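Local atomic coordinates of glucosamine-6-phosphate deaminase (Thermotoga maritima, PDB entry 1J5X), a protein that belongs to the SIS-domain family and folds as a single chain with two parallel-sheet alpha/beta halves. Residues 197-200 with 201-205; 205-209 with 210-214. One frame throughout, in Å; residues are numbered along the deposited sequence.

Interaction 1. Residues 197-200 with 201-205; sequences FDIS and WKVIE
Trp201 and Phe197, one turn apart on the same helix, lie side by side and point the same way. The CB of Trp201 rests 3.6 Å from Phe197 O, the carbonyl oxygen that accepts from Trp201 N at an N-to-O distance of 2.8 Å in a nearly straight bond. From there CG turns anti to the backbone N (chi1 -171°), matching the torsion of Phe197, and the six-membered ring of the indole is carried beside the phenyl group: CE3 of Trp201 stands 4.0 Å from CZ of Phe197, the rings meeting obliquely. At the other side of the indole, NE1 makes a weak hydrogen bond of 3.3 Å to OE1 of Glu205. This is i to i+4 packing on the alpha-helix 184-205. Helix 15-25 packs on the aromatic pair, Ile20 against Phe197 and Leu17 against Trp201, while Ile317 of helix 313-326 also touches the indole; Lys24 forms a salt bridge with Asp198. On another flank, CG2 of Ile199 meets CG2 of Val203 at 3.7 Å, and Ile299 packs against both. Lys202 is folded instead of extended: with chi1 at 60° and bends at the next two torsions, its CG passes 3.1 Å from Asp198 O and its CD 3.0 Å from Ile199 O.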
ATOM      1  N   PHE A 197     -10.801  -5.469  10.780  1.00 23.53           N
ATOM      2  CA  PHE A 197     -11.690  -5.269   9.639  1.00 23.23           C
ATOM      3  C   PHE A 197     -13.100  -4.896  10.106  1.00 24.15           C
ATOM      4  O   PHE A 197     -13.681  -3.888   9.671  1.00 22.02           O
ATOM      5  CB  PHE A 197     -11.708  -6.533   8.789  1.00 25.12           C
ATOM      6  CG  PHE A 197     -12.685  -6.463   7.621  1.00 27.53           C
ATOM      7  CD1 PHE A 197     -14.050  -6.738   7.808  1.00 31.12           C
ATOM      8  CD2 PHE A 197     -12.248  -6.071   6.353  1.00 30.21           C
ATOM      9  CE1 PHE A 197     -14.975  -6.611   6.734  1.00 32.43           C
ATOM     10  CE2 PHE A 197     -13.149  -5.942   5.282  1.00 29.98           C
ATOM     11  CZ  PHE A 197     -14.508  -6.208   5.464  1.00 31.10           C
ATOM     12  N   ASP A 198     -13.643  -5.676  11.049  1.00 25.60           N
ATOM     13  CA  ASP A 198     -14.986  -5.411  11.541  1.00 25.59           C
ATOM     14  C   ASP A 198     -15.088  -4.062  12.237  1.00 24.21           C
ATOM     15  O   ASP A 198     -16.071  -3.367  12.066  1.00 26.64           O
ATOM     16  CB  ASP A 198     -15.475  -6.567  12.472  1.00 25.16           C
ATOM     17  CG  ASP A 198     -15.547  -7.925  11.751  1.00 31.98           C
ATOM     18  OD1 ASP A 198     -15.665  -7.979  10.499  1.00 32.12           O
ATOM     19  OD2 ASP A 198     -15.500  -8.972  12.435  1.00 35.87           O
ATOM     20  N   ILE A 199     -14.085  -3.672  13.029  1.00 24.49           N
ATOM     21  CA  ILE A 199     -14.125  -2.374  13.674  1.00 23.86           C
ATOM     22  C   ILE A 199     -14.096  -1.291  12.576  1.00 23.30           C
ATOM     23  O   ILE A 199     -14.807  -0.261  12.655  1.00 24.34           O
ATOM     24  CB  ILE A 199     -12.883  -2.148  14.648  1.00 21.59           C
ATOM     25  CG1 ILE A 199     -13.016  -3.083  15.884  1.00 25.43           C
ATOM     26  CG2 ILE A 199     -12.789  -0.665  15.047  1.00 23.90           C
ATOM     27  CD1 ILE A 199     -11.766  -3.156  16.819  1.00 23.00           C
ATOM     28  N   SER A 200     -13.226  -1.503  11.597  1.00 23.90           N
ATOM     29  CA  SER A 200     -13.064  -0.528  10.503  1.00 25.32           C
ATOM     30  C   SER A 200     -14.412  -0.342   9.800  1.00 23.42           C
ATOM     31  O   SER A 200     -14.881   0.796   9.632  1.00 25.57           O
ATOM     32  CB  SER A 200     -12.013  -1.018   9.484  1.00 23.71           C
ATOM     33  OG  SER A 200     -10.719  -1.007  10.070  1.00 23.10           O
ATOM     34  N   TRP A 201     -15.014  -1.452   9.416  1.00 25.51           N
ATOM     35  CA  TRP A 201     -16.297  -1.388   8.707  1.00 25.91           C
ATOM     36  C   TRP A 201     -17.334  -0.614   9.467  1.00 27.65           C
ATOM     37  O   TRP A 201     -17.978   0.303   8.919  1.00 25.65           O
ATOM     38  CB  TRP A 201     -16.826  -2.787   8.403  1.00 30.57           C
ATOM     39  CG  TRP A 201     -18.023  -2.735   7.481  1.00 31.05           C
ATOM     40  CD1 TRP A 201     -19.315  -2.457   7.818  1.00 35.11           C
ATOM     41  CD2 TRP A 201     -17.988  -2.821   6.057  1.00 33.90           C
ATOM     42  NE1 TRP A 201     -20.090  -2.350   6.686  1.00 33.99           N
ATOM     43  CE2 TRP A 201     -19.300  -2.572   5.588  1.00 35.10           C
ATOM     44  CE3 TRP A 201     -16.971  -3.079   5.123  1.00 33.73           C
ATOM     45  CZ2 TRP A 201     -19.624  -2.573   4.206  1.00 34.74           C
ATOM     46  CZ3 TRP A 201     -17.300  -3.077   3.741  1.00 34.24           C
ATOM     47  CH2 TRP A 201     -18.616  -2.825   3.310  1.00 34.40           C
ATOM     48  N   LYS A 202     -17.466  -0.925  10.761  1.00 31.52           N
ATOM     49  CA  LYS A 202     -18.478  -0.264  11.585  1.00 31.87           C
ATOM     50  C   LYS A 202     -18.194   1.190  11.900  1.00 30.87           C
ATOM     51  O   LYS A 202     -19.122   2.002  11.946  1.00 30.59           O
ATOM     52  CB  LYS A 202     -18.747  -1.077  12.881  1.00 35.35           C
ATOM     53  CG  LYS A 202     -17.530  -1.272  13.789  1.00 43.68           C
ATOM     54  CD  LYS A 202     -17.132  -0.008  14.603  1.00 46.08           C
ATOM     55  CE  LYS A 202     -18.187   0.394  15.665  1.00 49.26           C
ATOM     56  NZ  LYS A 202     -17.966   1.771  16.247  1.00 48.96           N
ATOM     57  N   VAL A 203     -16.931   1.537  12.129  1.00 28.93           N
ATOM     58  CA  VAL A 203     -16.556   2.911  12.391  1.00 26.81           C
ATOM     59  C   VAL A 203     -16.815   3.769  11.132  1.00 25.85           C
ATOM     60  O   VAL A 203     -17.318   4.891  11.224  1.00 26.48           O
ATOM     61  CB  VAL A 203     -15.027   3.020  12.747  1.00 25.81           C
ATOM     62  CG1 VAL A 203     -14.572   4.452  12.702  1.00 27.76           C
ATOM     63  CG2 VAL A 203     -14.746   2.374  14.155  1.00 27.16           C
ATOM     64  N   ILE A 204     -16.463   3.247   9.962  1.00 24.27           N
ATOM     65  CA  ILE A 204     -16.618   4.024   8.730  1.00 24.47           C
ATOM     66  C   ILE A 204     -18.120   4.124   8.340  1.00 27.67           C
ATOM     67  O   ILE A 204     -18.560   5.109   7.763  1.00 25.17           O
ATOM     68  CB  ILE A 204     -15.764   3.409   7.598  1.00 25.94           C
ATOM     69  CG1 ILE A 204     -14.268   3.475   7.994  1.00 27.88           C
ATOM     70  CG2 ILE A 204     -15.979   4.217   6.249  1.00 25.38           C
ATOM     71  CD1 ILE A 204     -13.309   2.682   7.092  1.00 24.99           C
ATOM     72  N   GLU A 205     -18.903   3.118   8.698  1.00 27.78           N
ATOM     73  CA  GLU A 205     -20.339   3.177   8.416  1.00 30.92           C
ATOM     74  C   GLU A 205     -21.013   4.403   9.099  1.00 30.23           C
ATOM     75  O   GLU A 205     -22.045   4.879   8.640  1.00 29.41           O
ATOM     76  CB  GLU A 205     -20.970   1.898   8.917  1.00 34.07           C
ATOM     77  CG  GLU A 205     -22.101   1.412   8.096  1.00 41.93           C
ATOM     78  CD  GLU A 205     -22.455  -0.026   8.459  1.00 44.24           C
ATOM     79  OE1 GLU A 205     -22.867  -0.757   7.531  1.00 47.36           O
ATOM     80  OE2 GLU A 205     -22.312  -0.417   9.649  1.00 45.64           O
TER

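Interaction 2. Residues 205-209 with 210-214; sequences EKIDL and KEHDH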
ATOM      1  N   GLU A 205     -18.903   3.118   8.698  1.00 27.78           N
ATOM      2  CA  GLU A 205     -20.339   3.177   8.416  1.00 30.92           C
ATOM      3  C   GLU A 205     -21.013   4.403   9.099  1.00 30.23           C
ATOM      4  O   GLU A 205     -22.045   4.879   8.640  1.00 29.41           O
ATOM      5  CB  GLU A 205     -20.970   1.898   8.917  1.00 34.07           C
ATOM      6  CG  GLU A 205     -22.101   1.412   8.096  1.00 41.93           C
ATOM      7  CD  GLU A 205     -22.455  -0.026   8.459  1.00 44.24           C
ATOM      8  OE1 GLU A 205     -22.867  -0.757   7.531  1.00 47.36           O
ATOM      9  OE2 GLU A 205     -22.312  -0.417   9.649  1.00 45.64           O
ATOM     10  N   LYS A 206     -20.439   4.896  10.191  1.00 28.17           N
ATOM     11  CA  LYS A 206     -20.989   6.027  10.945  1.00 30.90           C
ATOM     12  C   LYS A 206     -20.672   7.382  10.360  1.00 31.62           C
ATOM     13  O   LYS A 206     -21.198   8.389  10.797  1.00 31.72           O
ATOM     14  CB  LYS A 206     -20.493   6.000  12.391  1.00 31.68           C
ATOM     15  CG  LYS A 206     -20.992   4.811  13.237  1.00 35.45           C
ATOM     16  CD  LYS A 206     -20.438   4.879  14.651  1.00 40.62           C
ATOM     17  CE  LYS A 206     -20.968   3.729  15.551  1.00 44.43           C
ATOM     18  NZ  LYS A 206     -22.401   3.309  15.260  1.00 49.28           N
ATOM     19  N   ILE A 207     -19.767   7.417   9.379  1.00 32.11           N
ATOM     20  CA  ILE A 207     -19.422   8.683   8.749  1.00 30.38           C
ATOM     21  C   ILE A 207     -20.522   9.045   7.755  1.00 28.85           C
ATOM     22  O   ILE A 207     -21.015   8.194   7.024  1.00 30.00           O
ATOM     23  CB  ILE A 207     -18.052   8.618   7.949  1.00 28.44           C
ATOM     24  CG1 ILE A 207     -16.932   8.153   8.885  1.00 30.00           C
ATOM     25  CG2 ILE A 207     -17.731  10.023   7.355  1.00 28.26           C
ATOM     26  CD1 ILE A 207     -15.608   7.775   8.193  1.00 28.36           C
ATOM     27  N   ASP A 208     -20.908  10.317   7.764  1.00 33.54           N
ATOM     28  CA  ASP A 208     -21.923  10.818   6.843  1.00 34.37           C
ATOM     29  C   ASP A 208     -21.204  11.036   5.504  1.00 34.08           C
ATOM     30  O   ASP A 208     -20.821  12.164   5.185  1.00 32.28           O
ATOM     31  CB  ASP A 208     -22.471  12.153   7.343  1.00 35.58           C
ATOM     32  CG  ASP A 208     -23.653  12.627   6.521  1.00 40.37           C
ATOM     33  OD1 ASP A 208     -24.008  11.913   5.545  1.00 40.03           O
ATOM     34  OD2 ASP A 208     -24.219  13.696   6.853  1.00 39.99           O
ATOM     35  N   LEU A 209     -21.032   9.954   4.757  1.00 33.42           N
ATOM     36  CA  LEU A 209     -20.309   9.972   3.497  1.00 35.88           C
ATOM     37  C   LEU A 209     -20.773  10.943   2.431  1.00 36.80           C
ATOM     38  O   LEU A 209     -19.948  11.607   1.796  1.00 36.12           O
ATOM     39  CB  LEU A 209     -20.267   8.551   2.920  1.00 32.95           C
ATOM     40  CG  LEU A 209     -19.402   7.615   3.801  1.00 36.31           C
ATOM     41  CD1 LEU A 209     -19.302   6.254   3.156  1.00 32.37           C
ATOM     42  CD2 LEU A 209     -17.974   8.195   3.965  1.00 33.24           C
ATOM     43  N   LYS A 210     -22.090  11.016   2.226  1.00 39.04           N
ATOM     44  CA  LYS A 210     -22.643  11.907   1.212  1.00 38.53           C
ATOM     45  C   LYS A 210     -22.216  13.339   1.475  1.00 36.39           C
ATOM     46  O   LYS A 210     -22.243  14.158   0.571  1.00 38.60           O
ATOM     47  CB  LYS A 210     -24.185  11.807   1.196  1.00 41.05           C
ATOM     48  CG  LYS A 210     -24.718  10.540   0.539  1.00 46.06           C
ATOM     49  CD  LYS A 210     -24.658   9.350   1.514  1.00 49.91           C
ATOM     50  CE  LYS A 210     -25.283   8.043   0.956  1.00 51.20           C
ATOM     51  NZ  LYS A 210     -25.041   6.859   1.875  1.00 50.06           N
ATOM     52  N   GLU A 211     -21.829  13.658   2.707  1.00 33.84           N
ATOM     53  CA  GLU A 211     -21.394  15.001   3.026  1.00 33.33           C
ATOM     54  C   GLU A 211     -19.868  15.216   2.969  1.00 31.06           C
ATOM     55  O   GLU A 211     -19.368  16.279   3.367  1.00 32.48           O
ATOM     56  CB  GLU A 211     -21.888  15.396   4.407  1.00 39.19           C
ATOM     57  CG  GLU A 211     -23.398  15.446   4.505  1.00 44.73           C
ATOM     58  CD  GLU A 211     -23.917  16.818   4.224  1.00 50.02           C
ATOM     59  OE1 GLU A 211     -23.680  17.345   3.110  1.00 51.24           O
ATOM     60  OE2 GLU A 211     -24.560  17.379   5.138  1.00 54.71           O
ATOM     61  N   HIS A 212     -19.127  14.230   2.490  1.00 29.53           N
ATOM     62  CA  HIS A 212     -17.649  14.409   2.414  1.00 27.02           C
ATOM     63  C   HIS A 212     -17.197  14.066   1.012  1.00 25.41           C
ATOM     64  O   HIS A 212     -17.432  12.959   0.551  1.00 27.59           O
ATOM     65  CB  HIS A 212     -16.953  13.467   3.405  1.00 27.77           C
ATOM     66  CG  HIS A 212     -17.145  13.859   4.835  1.00 27.33           C
ATOM     67  ND1 HIS A 212     -18.223  13.439   5.586  1.00 30.03           N
ATOM     68  CD2 HIS A 212     -16.404  14.642   5.647  1.00 29.60           C
ATOM     69  CE1 HIS A 212     -18.128  13.941   6.803  1.00 29.65           C
ATOM     70  NE2 HIS A 212     -17.034  14.672   6.871  1.00 31.21           N
ATOM     71  N   ASP A 213     -16.561  15.020   0.345  1.00 26.49           N
ATOM     72  CA  ASP A 213     -16.098  14.778  -1.008  1.00 27.85           C
ATOM     73  C   ASP A 213     -14.627  15.132  -1.221  1.00 27.07           C
ATOM     74  O   ASP A 213     -14.202  15.322  -2.358  1.00 28.83           O
ATOM     75  CB  ASP A 213     -16.930  15.566  -2.017  1.00 35.03           C
ATOM     76  CG  ASP A 213     -18.272  14.957  -2.240  1.00 40.95           C
ATOM     77  OD1 ASP A 213     -18.371  13.841  -2.800  1.00 41.76           O
ATOM     78  OD2 ASP A 213     -19.257  15.604  -1.830  1.00 50.88           O
ATOM     79  N   HIS A 214     -13.880  15.237  -0.133  1.00 26.57           N
ATOM     80  CA  HIS A 214     -12.436  15.562  -0.195  1.00 25.72           C
ATOM     81  C   HIS A 214     -11.791  14.669   0.865  1.00 25.38           C
ATOM     82  O   HIS A 214     -11.993  14.919   2.076  1.00 23.97           O
ATOM     83  CB  HIS A 214     -12.207  16.988   0.216  1.00 24.44           C
ATOM     84  CG  HIS A 214     -10.766  17.374   0.233  1.00 22.07           C
ATOM     85  ND1 HIS A 214     -10.298  18.434   0.963  1.00 23.71           N
ATOM     86  CD2 HIS A 214      -9.690  16.832  -0.381  1.00 21.88           C
ATOM     87  CE1 HIS A 214      -8.986  18.538   0.805  1.00 24.63           C
ATOM     88  NE2 HIS A 214      -8.596  17.577  -0.007  1.00 22.00           N
TER
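His212 turns its ring edge to the backbone of Asp208: ND1 donates to Asp208 O at 2.9 Å, with the oxygen close to the imidazole plane. Relative to the carbonyl, however, the donor sits well above the C=O plane, and Glu211 N reaches Asp208 O from the opposite face at 3.1 Å. The Ile207 side chain crosses that of His212 at about a right angle, bringing its CG2 to 3.9 Å from ND1. Asp208 and Glu211 approach obliquely, their carboxylates turned 59° apart. With CG of Asp208 anti to its own N (chi1 -173°), the acid leans over the following turn, and its OD2 lies 3.0 Å from CG of Glu211 and 4.1 Å from OE2 of Glu211. The backbone here combines an inverse gamma turn centred on Asp208 with a short 3-10 turn at 209-211, closed by His212 N to Leu209 O at 2.8 Å. Lys322 of helix 313-326 also bonds Leu209 O. Since a carbonyl can only accept, ND1 must carry a proton; NE2, bonded to Thr289 OG1, could then act as acceptor if the ring is neutral. The neighbouring carboxylates of Asp208 and Glu211 would be expected to repel each other, which may raise the proton affinity of one of them.

How the interactions relate
The two interactions follow each other along the chain and share Glu205: 197-205 forms the last turns of helix 184-205, and the segment 205-214 is the connection that carries the chain into strand 214-218, an inner strand of the four-stranded parallel sheet. Their centres are 14 Å apart, at about 19 and 23 Å from the centre of the chain and on the same side of it. Apart from the shared stretch they do not touch. Helix 313-326 joins them indirectly, since its Gln321 packs on Ile204 of interaction 1 and on Leu209 of interaction 2. The regular i to i+4 bonding of the first thus gives way to tight turns in the second.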